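PpBBE-like 1 D396N (Physcomitrella patens subsp. patens, PDB 6EO5) oxidises cellobiose as a flavin-dependent oxidase of the berberine bridge enzyme-like family, using a covalently bound FAD. Local coordinates at residues A[397-402]-A[406-411]; A[79-84]-A[324-329]; A[451-454]-A[459-462]; A[203-208]-A[466-471]. All coordinates share one frame; numbering follows the deposited sequence.

In the fold
All four contacts are largely buried, but they serve different parts of the fold. Contact 1, about 22 Å from the chain's centre, packs helix 405-420 on the end of strand 391-398 in the seven-stranded antiparallel sheet. Contact 2 lies deepest and joins two loops beside the flavin by packing one phenylalanine ring on a histidine and glycine carbonyls, while one of those loops holds the FAD pyrophosphate with backbone N-H groups. Contacts 3 and 4 are neighbours, their centres about 6 Å apart, where the C-terminal tail folds back beside the adenine end of the cofactor; a lysine ammonium links them. Charge marks contact 3, a serine hydroxyl contact 4. Asn329 and Ser398 tie contact 2 to contact 1.

Contact 1: A[397-402]-A[406-411]; sequences ASWSND and VTQTSY
Gln408 reaches from helix 405-420 to the end of strand 391-398, and most of its side-chain atoms find a neighbour there. CB lies 3.5 Å from CE3 of the Trp399 indole, approaching the ring obliquely. CG passes on beside the same ring atom and comes to 3.5 Å from Ser398 O. The chain then bends at chi2 (-62°), and NE2 ends at Ser398 O, to which it donates at 2.7 Å with an N-H...O angle of 155°. The amide stands almost upright to the indole, the two planes 86° apart. The same NE2 also bonds to Ser359 O, so the nitrogen is held by two carbonyls and the amide has little freedom to flip. Replacing Gln408 by an alanine would probably leave Ser398 O and Ser359 O without the amide donor and open a gap where CG and the amide lay between strand and helix. On one flank the Ala397 methyl packs against Gln408 O, 3.6 Å away, and meets the edge of the Tyr411 ring at CD2 (4.2 Å); Tyr411 OH is bonded to Met355 O. On the other, Trp399 CH2 lies 3.8 Å from Thr409 OG1, whose hydroxyl bonds to Ala405 O within the helix. This is helix-on-sheet packing: strand 391-398 of the seven-stranded antiparallel sheet runs through a short loop into helix 405-420, which folds back against the end of that strand.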
# COMPACT_ATOMS: atom_id res chain seq x y z
N ALA A 397 -15.66 1.49 3.98
CA ALA A 397 -17.11 1.23 3.97
C ALA A 397 -17.49 0.62 2.63
O ALA A 397 -17.19 1.18 1.58
CB ALA A 397 -17.92 2.50 4.21
N SER A 398 -18.17 -0.53 2.68
CA SER A 398 -18.44 -1.34 1.50
C SER A 398 -19.93 -1.41 1.22
O SER A 398 -20.77 -1.13 2.09
CB SER A 398 -17.90 -2.77 1.67
OG SER A 398 -16.51 -2.77 1.93
N TRP A 399 -20.26 -1.79 -0.01
CA TRP A 399 -21.64 -2.08 -0.39
C TRP A 399 -21.65 -3.07 -1.54
O TRP A 399 -20.67 -3.20 -2.28
CB TRP A 399 -22.42 -0.81 -0.75
CG TRP A 399 -21.87 0.05 -1.87
CD1 TRP A 399 -22.26 0.05 -3.18
CD2 TRP A 399 -20.87 1.08 -1.75
NE1 TRP A 399 -21.57 1.01 -3.89
CE2 TRP A 399 -20.70 1.65 -3.04
CE3 TRP A 399 -20.10 1.57 -0.69
CZ2 TRP A 399 -19.80 2.68 -3.29
CZ3 TRP A 399 -19.20 2.60 -0.94
CH2 TRP A 399 -19.06 3.14 -2.23
N SER A 400 -22.77 -3.77 -1.67
CA SER A 400 -23.01 -4.70 -2.76
C SER A 400 -24.17 -4.27 -3.65
O SER A 400 -24.46 -4.95 -4.64
CB SER A 400 -23.33 -6.09 -2.20
OG SER A 400 -24.68 -6.07 -1.74
N ASN A 401 -24.85 -3.19 -3.30
CA ASN A 401 -25.95 -2.64 -4.07
C ASN A 401 -25.74 -1.13 -4.11
O ASN A 401 -25.56 -0.51 -3.06
CB ASN A 401 -27.30 -3.00 -3.43
CG ASN A 401 -28.50 -2.44 -4.18
OD1 ASN A 401 -28.40 -1.50 -4.97
ND2 ASN A 401 -29.67 -3.02 -3.91
N ASP A 402 -25.77 -0.55 -5.32
CA ASP A 402 -25.48 0.88 -5.48
C ASP A 402 -26.46 1.77 -4.74
O ASP A 402 -26.15 2.94 -4.50
CB ASP A 402 -25.47 1.25 -6.95
CG ASP A 402 -24.47 0.44 -7.73
OD1 ASP A 402 -23.39 0.12 -7.18
OD2 ASP A 402 -24.78 0.10 -8.90
N VAL A 406 -24.41 6.04 -1.58
CA VAL A 406 -24.40 7.38 -1.00
C VAL A 406 -24.40 7.31 0.53
O VAL A 406 -23.69 8.09 1.20
CB VAL A 406 -25.57 8.22 -1.54
CG1 VAL A 406 -25.63 9.55 -0.84
CG2 VAL A 406 -25.39 8.42 -3.02
N THR A 407 -25.18 6.40 1.11
CA THR A 407 -25.21 6.32 2.57
C THR A 407 -23.89 5.79 3.13
O THR A 407 -23.45 6.22 4.20
CB THR A 407 -26.38 5.45 3.03
OG1 THR A 407 -26.31 4.19 2.37
CG2 THR A 407 -27.69 6.09 2.67
N GLN A 408 -23.23 4.86 2.42
CA GLN A 408 -21.95 4.32 2.88
C GLN A 408 -20.83 5.34 2.71
O GLN A 408 -19.92 5.41 3.55
CB GLN A 408 -21.61 3.05 2.12
CG GLN A 408 -22.44 1.87 2.48
CD GLN A 408 -22.28 1.48 3.94
OE1 GLN A 408 -22.91 2.07 4.82
NE2 GLN A 408 -21.43 0.48 4.20
N THR A 409 -20.88 6.12 1.62
CA THR A 409 -19.88 7.16 1.41
C THR A 409 -20.02 8.28 2.42
O THR A 409 -19.02 8.81 2.93
CB THR A 409 -19.99 7.70 -0.02
OG1 THR A 409 -19.72 6.64 -0.95
CG2 THR A 409 -18.99 8.81 -0.26
N SER A 410 -21.26 8.67 2.73
CA SER A 410 -21.49 9.68 3.75
C SER A 410 -21.10 9.18 5.12
O SER A 410 -20.55 9.93 5.93
CB SER A 410 -22.96 10.10 3.73
OG SER A 410 -23.16 11.05 2.71
N TYR A 411 -21.39 7.90 5.40
CA TYR A 411 -21.05 7.32 6.69
C TYR A 411 -19.55 7.38 6.95
O TYR A 411 -19.11 7.86 8.00
CB TYR A 411 -21.55 5.88 6.73
CG TYR A 411 -20.95 5.02 7.81
CD1 TYR A 411 -21.23 5.25 9.15
CD2 TYR A 411 -20.13 3.95 7.48
CE1 TYR A 411 -20.69 4.44 10.13
CE2 TYR A 411 -19.58 3.14 8.45
CZ TYR A 411 -19.86 3.39 9.77
OH TYR A 411 -19.32 2.59 10.74

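Contact 2: A[79-84]-A[324-329]. With FAD (flavin-adenine dinucleotide), chain C.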
# COMPACT_ATOMS: atom_id res chain seq x y z
N GLY A 79 -0.47 -4.27 -9.52
CA GLY A 79 -1.45 -5.25 -9.07
C GLY A 79 -2.90 -4.80 -9.11
O GLY A 79 -3.78 -5.60 -8.79
N GLY A 80 -3.16 -3.54 -9.47
CA GLY A 80 -4.52 -3.06 -9.62
C GLY A 80 -5.31 -2.91 -8.33
O GLY A 80 -6.54 -3.07 -8.35
N HIS A 81 -4.66 -2.60 -7.21
CA HIS A 81 -5.35 -2.47 -5.93
C HIS A 81 -5.75 -1.03 -5.59
O HIS A 81 -6.23 -0.80 -4.47
CB HIS A 81 -4.49 -3.06 -4.81
CG HIS A 81 -4.71 -4.52 -4.60
ND1 HIS A 81 -5.52 -5.02 -3.60
CD2 HIS A 81 -4.27 -5.58 -5.32
CE1 HIS A 81 -5.58 -6.34 -3.73
NE2 HIS A 81 -4.82 -6.70 -4.75
N SER A 82 -5.58 -0.07 -6.51
CA SER A 82 -5.78 1.34 -6.18
C SER A 82 -7.18 1.59 -5.66
O SER A 82 -8.17 1.28 -6.33
CB SER A 82 -5.53 2.21 -7.41
OG SER A 82 -6.13 3.48 -7.25
N TYR A 83 -7.26 2.19 -4.46
CA TYR A 83 -8.56 2.38 -3.82
C TYR A 83 -9.48 3.29 -4.61
O TYR A 83 -10.70 3.25 -4.40
CB TYR A 83 -8.38 2.93 -2.40
CG TYR A 83 -7.88 1.90 -1.39
CD1 TYR A 83 -7.60 0.58 -1.77
CD2 TYR A 83 -7.67 2.26 -0.07
CE1 TYR A 83 -7.14 -0.34 -0.86
CE2 TYR A 83 -7.22 1.35 0.85
CZ TYR A 83 -6.96 0.06 0.46
OH TYR A 83 -6.50 -0.83 1.39
N GLU A 84 -8.94 4.09 -5.51
CA GLU A 84 -9.72 4.99 -6.36
C GLU A 84 -9.67 4.59 -7.83
O GLU A 84 -10.02 5.39 -8.69
CB GLU A 84 -9.23 6.42 -6.18
CG GLU A 84 -9.45 7.00 -4.79
CD GLU A 84 -10.88 7.44 -4.55
OE1 GLU A 84 -11.80 6.80 -5.09
OE2 GLU A 84 -11.08 8.44 -3.83
N VAL A 324 -2.82 -17.08 -5.19
CA VAL A 324 -3.84 -16.56 -4.29
C VAL A 324 -4.94 -15.93 -5.14
O VAL A 324 -4.65 -15.08 -5.99
CB VAL A 324 -3.26 -15.54 -3.29
CG1 VAL A 324 -4.33 -15.11 -2.30
CG2 VAL A 324 -2.06 -16.17 -2.56
N PRO A 325 -6.18 -16.37 -4.98
CA PRO A 325 -7.28 -15.86 -5.82
C PRO A 325 -7.45 -14.35 -5.68
O PRO A 325 -7.51 -13.83 -4.57
CB PRO A 325 -8.51 -16.60 -5.29
CG PRO A 325 -7.96 -17.80 -4.55
CD PRO A 325 -6.61 -17.42 -4.04
N PHE A 326 -7.52 -13.65 -6.82
CA PHE A 326 -7.82 -12.22 -6.79
C PHE A 326 -9.30 -12.01 -6.45
O PHE A 326 -10.18 -12.50 -7.17
CB PHE A 326 -7.49 -11.56 -8.12
CG PHE A 326 -7.44 -10.05 -8.05
CD1 PHE A 326 -6.28 -9.40 -7.67
CD2 PHE A 326 -8.56 -9.29 -8.35
CE1 PHE A 326 -6.23 -8.01 -7.60
CE2 PHE A 326 -8.51 -7.90 -8.29
CZ PHE A 326 -7.33 -7.27 -7.90
N THR A 327 -9.57 -11.30 -5.37
CA THR A 327 -10.93 -10.97 -4.97
C THR A 327 -11.15 -9.48 -5.13
O THR A 327 -10.21 -8.69 -5.17
CB THR A 327 -11.20 -11.39 -3.52
OG1 THR A 327 -10.33 -10.67 -2.65
CG2 THR A 327 -10.94 -12.88 -3.35
N THR A 328 -12.43 -9.09 -5.22
CA THR A 328 -12.81 -7.71 -5.45
C THR A 328 -13.81 -7.25 -4.40
O THR A 328 -14.40 -8.06 -3.68
CB THR A 328 -13.40 -7.53 -6.86
OG1 THR A 328 -14.50 -8.42 -7.03
CG2 THR A 328 -12.36 -7.83 -7.91
N ASN A 329 -14.00 -5.94 -4.32
CA ASN A 329 -14.93 -5.31 -3.39
C ASN A 329 -15.43 -4.02 -4.04
O ASN A 329 -14.92 -3.60 -5.09
CB ASN A 329 -14.23 -5.05 -2.04
CG ASN A 329 -15.19 -4.64 -0.93
OD1 ASN A 329 -16.40 -4.84 -1.03
ND2 ASN A 329 -14.64 -4.08 0.15
PA FAD C . -2.16 -0.25 -8.74
O1A FAD C . -3.63 0.11 -8.76
O2A FAD C . -1.76 -1.08 -9.93
O5B FAD C . -1.18 1.02 -8.57
C5B FAD C . -1.49 2.09 -7.71
C4B FAD C . -0.90 3.39 -8.23
O4B FAD C . 0.48 3.22 -8.52
C3B FAD C . -1.56 3.85 -9.52
O3B FAD C . -1.53 5.26 -9.56
C2B FAD C . -0.63 3.32 -10.58
O2B FAD C . -0.72 4.05 -11.77
C1B FAD C . 0.73 3.44 -9.90
N9A FAD C . 1.66 2.45 -10.48
C8A FAD C . 1.46 1.10 -10.61
N7A FAD C . 2.53 0.55 -11.21
C5A FAD C . 3.42 1.53 -11.49
C6A FAD C . 4.65 1.51 -12.10
N6A FAD C . 5.16 0.36 -12.54
N1A FAD C . 5.36 2.69 -12.25
C2A FAD C . 4.81 3.87 -11.80
N3A FAD C . 3.58 3.89 -11.20
C4A FAD C . 2.89 2.73 -11.04
N1 FAD C . -1.16 -1.10 1.90
C2 FAD C . -0.15 -1.27 2.86
O2 FAD C . 0.74 -0.42 3.06
N3 FAD C . -0.14 -2.44 3.61
C4 FAD C . -1.10 -3.41 3.42
O4 FAD C . -1.05 -4.44 4.08
C4X FAD C . -2.09 -3.24 2.47
N5 FAD C . -3.02 -4.23 2.25
C5X FAD C . -3.81 -4.21 1.11
C6 FAD C . -4.64 -5.29 0.83
C7 FAD C . -5.36 -5.38 -0.36
C7M FAD C . -6.24 -6.58 -0.64
C8 FAD C . -5.32 -4.28 -1.25
C8M FAD C . -6.17 -4.25 -2.51
C9 FAD C . -4.55 -3.16 -0.90
C9A FAD C . -3.76 -3.11 0.26
N10 FAD C . -3.02 -1.99 0.65
C10 FAD C . -2.10 -2.09 1.68
C1' FAD C . -2.95 -0.76 -0.19
C2' FAD C . -1.83 -0.91 -1.21
O2' FAD C . -0.55 -0.67 -0.66
C3' FAD C . -2.06 0.08 -2.33
O3' FAD C . -3.32 -0.24 -2.87
C4' FAD C . -0.95 -0.03 -3.37
O4' FAD C . -0.76 1.24 -3.96
C5' FAD C . -1.28 -1.10 -4.42
O5' FAD C . -0.35 -1.16 -5.47
P FAD C . -0.77 -1.93 -6.83
O1P FAD C . 0.42 -2.00 -7.76
O2P FAD C . -1.38 -3.29 -6.58
O3P FAD C . -2.01 -1.06 -7.35
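Phe326 and His81 meet through CE1 of the phenylalanine and NE2 of the imidazole, 3.4 Å apart, with the ring planes inclined at 69°. Phe326 swings its ring toward the 79-84 loop because CG stands anti to the backbone N (chi1 -165°), and this also brings CE1 to 3.6 Å from Gly79 O. The ring edge at CZ faces Gly80 O. Across the imidazole from NE2, His81 ND1 is bonded covalently to FAD C8M at 1.5 Å, the 8-alpha-histidyl linkage of the VAO-type flavoproteins and one of the two links in the bicovalent flavin attachment of this family. The methylene carbon lies at the imidazole edge, near its plane. With ND1 fixed and NE2 bonded to Thr144 OG1, the imidazole is pinned at both nitrogens, and Tyr40 stacks on it. The loop's backbone takes up the pyrophosphate: Gly79 N reaches FAD O1P at 3.0 Å, Gly80 N reaches O2A at 2.9 Å and Ser82 N reaches O1A at 3.0 Å. His81 N adds a bond to the bridging FAD O3P at 3.1 Å. Tyr83 turns its phenol along the flavin's flank, CE1 lying 3.8 Å from FAD C9, and its OH bonds to Gln394 OE1.

Contact 3: A[451-454]-A[459-462]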
# COMPACT_ATOMS: atom_id res chain seq x y z
N ALA A 451 8.43 20.78 -8.19
CA ALA A 451 9.66 21.09 -8.91
C ALA A 451 10.13 19.90 -9.75
O ALA A 451 10.47 20.05 -10.93
CB ALA A 451 10.74 21.51 -7.93
N GLY A 452 10.15 18.70 -9.14
CA GLY A 452 10.58 17.53 -9.88
C GLY A 452 9.61 17.12 -10.96
O GLY A 452 10.02 16.56 -11.99
N LYS A 453 8.32 17.38 -10.76
CA LYS A 453 7.34 17.10 -11.80
C LYS A 453 7.57 18.00 -13.00
O LYS A 453 7.49 17.55 -14.15
CB LYS A 453 5.92 17.26 -11.24
CG LYS A 453 4.79 17.19 -12.25
CD LYS A 453 4.62 15.80 -12.83
CE LYS A 453 3.37 15.74 -13.70
NZ LYS A 453 3.17 14.41 -14.33
N LYS A 454 7.87 19.28 -12.75
CA LYS A 454 8.15 20.21 -13.85
C LYS A 454 9.35 19.74 -14.66
O LYS A 454 9.33 19.78 -15.89
CB LYS A 454 8.40 21.62 -13.29
CG LYS A 454 7.18 22.25 -12.65
CD LYS A 454 7.54 23.55 -11.91
CE LYS A 454 6.74 24.75 -12.44
NZ LYS A 454 6.43 25.73 -11.36
N GLN A 459 5.12 18.43 -19.94
CA GLN A 459 3.88 18.32 -20.69
C GLN A 459 2.77 17.59 -19.93
O GLN A 459 1.68 17.43 -20.50
CB GLN A 459 4.10 17.58 -22.02
CG GLN A 459 5.29 18.04 -22.83
CD GLN A 459 5.39 19.54 -22.90
OE1 GLN A 459 4.40 20.24 -23.13
NE2 GLN A 459 6.61 20.06 -22.70
N ASN A 460 3.03 17.13 -18.71
CA ASN A 460 2.03 16.42 -17.91
C ASN A 460 1.48 15.21 -18.66
O ASN A 460 0.28 14.95 -18.67
CB ASN A 460 0.90 17.36 -17.49
CG ASN A 460 0.11 16.85 -16.30
OD1 ASN A 460 0.64 16.17 -15.42
ND2 ASN A 460 -1.18 17.17 -16.28
N VAL A 461 2.39 14.47 -19.31
CA VAL A 461 2.00 13.25 -20.03
C VAL A 461 1.33 12.26 -19.08
O VAL A 461 0.30 11.66 -19.41
CB VAL A 461 3.23 12.61 -20.69
CG1 VAL A 461 2.83 11.33 -21.40
CG2 VAL A 461 3.90 13.58 -21.64
N PHE A 462 1.93 12.06 -17.91
CA PHE A 462 1.47 11.12 -16.89
C PHE A 462 0.66 11.88 -15.83
O PHE A 462 1.24 12.61 -15.02
CB PHE A 462 2.65 10.41 -16.24
CG PHE A 462 3.49 9.60 -17.19
CD1 PHE A 462 2.97 8.49 -17.83
CD2 PHE A 462 4.83 9.91 -17.39
CE1 PHE A 462 3.76 7.72 -18.68
CE2 PHE A 462 5.63 9.15 -18.24
CZ PHE A 462 5.09 8.06 -18.88
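The ammonium nitrogen of Lys453 is gripped by several oxygens at once, and its shortest bond across this contact, 2.7 Å, runs to the backbone carbonyl Phe462 O. The setting is the berberine and berberine-like region near the C-terminus, where the chain leaves helix 446-456 and turns back along it, so that one lysine of the helix ties down the loop that follows. The donor meets the carbonyl at a C=O...N angle of 153°, slightly out of its plane. A second, weak bond joins NZ to Asn460 OD1 at 3.3 Å. Outside the two segments the same nitrogen forms a salt bridge with Asp457 OD2 and a hydrogen bond with Ser204 O. The Asp457 carboxylate also accepts from the backbone N of Val461 and of Phe462; together the carboxylate and the oxygens around it would be expected to favour the protonated lysine. The chain of Lys453 starts with CG anti to the backbone N (chi1 172°), bends once at chi2 (69°) and then runs extended, which carries the ammonium out to the loop. Its aliphatic part packs against Ile468 and Leu470. Asn460 crosses the lysine obliquely. Its backbone has the left-handed conformation of a turn residue, and its OD1 also lies 3.3 Å from Lys453 CE.

Contact 4: A[203-208]-A[466-471]. With FAD (flavin-adenine dinucleotide), chain C.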
# COMPACT_ATOMS: atom_id res chain seq x y z
N THR A 203 2.66 6.72 -10.89
CA THR A 203 2.35 7.34 -12.18
C THR A 203 3.11 8.65 -12.45
O THR A 203 3.68 8.82 -13.53
CB THR A 203 0.84 7.59 -12.29
OG1 THR A 203 0.17 6.36 -12.56
CG2 THR A 203 0.53 8.60 -13.41
N SER A 204 3.15 9.55 -11.46
CA SER A 204 3.39 10.97 -11.72
C SER A 204 4.71 11.26 -12.43
O SER A 204 4.84 12.32 -13.06
CB SER A 204 3.34 11.77 -10.42
OG SER A 204 2.00 11.91 -9.96
N TYR A 205 5.70 10.36 -12.35
CA TYR A 205 7.03 10.62 -12.88
C TYR A 205 7.45 9.65 -13.97
O TYR A 205 8.60 9.70 -14.42
CB TYR A 205 8.08 10.61 -11.77
CG TYR A 205 7.82 11.66 -10.72
CD1 TYR A 205 7.02 11.39 -9.62
CD2 TYR A 205 8.34 12.94 -10.84
CE1 TYR A 205 6.77 12.36 -8.66
CE2 TYR A 205 8.09 13.91 -9.89
CZ TYR A 205 7.31 13.62 -8.80
OH TYR A 205 7.07 14.59 -7.85
N GLY A 206 6.56 8.78 -14.42
CA GLY A 206 6.92 7.82 -15.44
C GLY A 206 6.59 6.42 -15.00
O GLY A 206 5.95 6.20 -13.97
N ILE A 207 7.03 5.45 -15.80
CA ILE A 207 6.66 4.05 -15.62
C ILE A 207 7.89 3.32 -15.10
O ILE A 207 8.83 3.05 -15.85
CB ILE A 207 6.15 3.44 -16.93
CG1 ILE A 207 4.94 4.24 -17.41
CG2 ILE A 207 5.84 1.96 -16.74
CD1 ILE A 207 4.30 3.71 -18.64
N VAL A 208 7.89 2.99 -13.80
CA VAL A 208 8.96 2.19 -13.22
C VAL A 208 8.92 0.79 -13.82
O VAL A 208 7.86 0.15 -13.86
CB VAL A 208 8.84 2.15 -11.69
CG1 VAL A 208 9.85 1.15 -11.10
CG2 VAL A 208 9.06 3.53 -11.10
N GLN A 466 -5.03 12.70 -8.85
CA GLN A 466 -4.15 13.14 -7.77
C GLN A 466 -2.68 12.95 -8.12
O GLN A 466 -1.86 12.58 -7.28
CB GLN A 466 -4.50 12.44 -6.46
CG GLN A 466 -5.62 13.14 -5.70
CD GLN A 466 -6.26 12.27 -4.64
OE1 GLN A 466 -6.76 11.19 -4.95
NE2 GLN A 466 -6.23 12.73 -3.40
N SER A 467 -2.31 13.22 -9.37
CA SER A 467 -0.90 13.27 -9.74
C SER A 467 -0.25 14.56 -9.22
O SER A 467 -0.92 15.55 -8.93
CB SER A 467 -0.74 13.18 -11.26
OG SER A 467 -1.62 14.06 -11.95
N ILE A 468 1.07 14.52 -9.08
CA ILE A 468 1.76 15.73 -8.64
C ILE A 468 1.52 16.83 -9.68
O ILE A 468 1.66 16.58 -10.90
CB ILE A 468 3.26 15.46 -8.44
CG1 ILE A 468 3.48 14.28 -7.47
CG2 ILE A 468 3.96 16.68 -7.89
CD1 ILE A 468 2.93 14.49 -6.06
N PRO A 469 1.11 18.03 -9.28
CA PRO A 469 0.79 19.08 -10.25
C PRO A 469 2.04 19.80 -10.76
O PRO A 469 3.14 19.64 -10.24
CB PRO A 469 -0.10 20.03 -9.44
CG PRO A 469 0.36 19.86 -8.05
CD PRO A 469 0.74 18.41 -7.90
N LEU A 470 1.83 20.62 -11.78
CA LEU A 470 2.88 21.45 -12.37
C LEU A 470 2.92 22.88 -11.82
O LEU A 470 3.93 23.56 -12.00
CB LEU A 470 2.73 21.49 -13.89
CG LEU A 470 3.11 20.19 -14.62
CD1 LEU A 470 2.47 20.11 -15.98
CD2 LEU A 470 4.61 20.08 -14.78
N LYS A 471 1.87 23.34 -11.14
CA LYS A 471 1.82 24.70 -10.60
C LYS A 471 2.15 24.69 -9.11
O LYS A 471 1.51 23.98 -8.33
CB LYS A 471 0.44 25.33 -10.81
CG LYS A 471 -0.01 25.47 -12.26
CD LYS A 471 -1.43 26.05 -12.31
CE LYS A 471 -2.41 25.25 -11.43
NZ LYS A 471 -3.84 25.67 -11.58
PA FAD C . -2.16 -0.25 -8.74
O1A FAD C . -3.63 0.11 -8.76
O2A FAD C . -1.76 -1.08 -9.93
O5B FAD C . -1.18 1.02 -8.57
C5B FAD C . -1.49 2.09 -7.71
C4B FAD C . -0.90 3.39 -8.23
O4B FAD C . 0.48 3.22 -8.52
C3B FAD C . -1.56 3.85 -9.52
O3B FAD C . -1.53 5.26 -9.56
C2B FAD C . -0.63 3.32 -10.58
O2B FAD C . -0.72 4.05 -11.77
C1B FAD C . 0.73 3.44 -9.90
N9A FAD C . 1.66 2.45 -10.48
C8A FAD C . 1.46 1.10 -10.61
N7A FAD C . 2.53 0.55 -11.21
C5A FAD C . 3.42 1.53 -11.49
C6A FAD C . 4.65 1.51 -12.10
N6A FAD C . 5.16 0.36 -12.54
N1A FAD C . 5.36 2.69 -12.25
C2A FAD C . 4.81 3.87 -11.80
N3A FAD C . 3.58 3.89 -11.20
C4A FAD C . 2.89 2.73 -11.04
N1 FAD C . -1.16 -1.10 1.90
C2 FAD C . -0.15 -1.27 2.86
O2 FAD C . 0.74 -0.42 3.06
N3 FAD C . -0.14 -2.44 3.61
C4 FAD C . -1.10 -3.41 3.42
O4 FAD C . -1.05 -4.44 4.08
C4X FAD C . -2.09 -3.24 2.47
N5 FAD C . -3.02 -4.23 2.25
C5X FAD C . -3.81 -4.21 1.11
C6 FAD C . -4.64 -5.29 0.83
C7 FAD C . -5.36 -5.38 -0.36
C7M FAD C . -6.24 -6.58 -0.64
C8 FAD C . -5.32 -4.28 -1.25
C8M FAD C . -6.17 -4.25 -2.51
C9 FAD C . -4.55 -3.16 -0.90
C9A FAD C . -3.76 -3.11 0.26
N10 FAD C . -3.02 -1.99 0.65
C10 FAD C . -2.10 -2.09 1.68
C1' FAD C . -2.95 -0.76 -0.19
C2' FAD C . -1.83 -0.91 -1.21
O2' FAD C . -0.55 -0.67 -0.66
C3' FAD C . -2.06 0.08 -2.33
O3' FAD C . -3.32 -0.24 -2.87
C4' FAD C . -0.95 -0.03 -3.37
O4' FAD C . -0.76 1.24 -3.96
C5' FAD C . -1.28 -1.10 -4.42
O5' FAD C . -0.35 -1.16 -5.47
P FAD C . -0.77 -1.93 -6.83
O1P FAD C . 0.42 -2.00 -7.76
O2P FAD C . -1.38 -3.29 -6.58
O3P FAD C . -2.01 -1.06 -7.35
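Ser204 and Ile468 make the central bond: Ile468 N donates to Ser204 OG at 2.9 Å, with an N-H...O angle of 160°. The hydroxyl oxygen is turned toward the 466-471 segment by a chi1 of -74°, which sets it beside its own backbone N, and it also lies 3.2 Å from Ser467 CA. Next to it, Ile468 CG1 comes to 3.6 Å from Tyr205 OH and touches the phenol ring obliquely, the two side chains crossing; Tyr205 OH is itself bonded to Leu449 O, which fixes the direction of the phenol. An alanine in place of Ser204 would probably leave Ile468 N without its acceptor and loosen the hold of the C-terminal tail on this turn. The next shell explains why the serine sits where it does. Residues 203-206 form a type I beta turn closed by Gly206 N to Thr203 O at 3.0 Å. Ser467 OG is bonded to Phe464 O, within the same tail. The turn and the start of strand 207-217 also meet the cofactor: Thr203 N donates to FAD N3A at 3.0 Å, Val208 N to N1A at 3.0 Å, and FAD N6A returns a bond to Val208 O at 3.0 Å. This reading of the adenine edge by backbone atoms belongs to the adenine pocket of the FAD-binding domain of VAO-type flavoproteins, here backed by the chain's C-terminal tail.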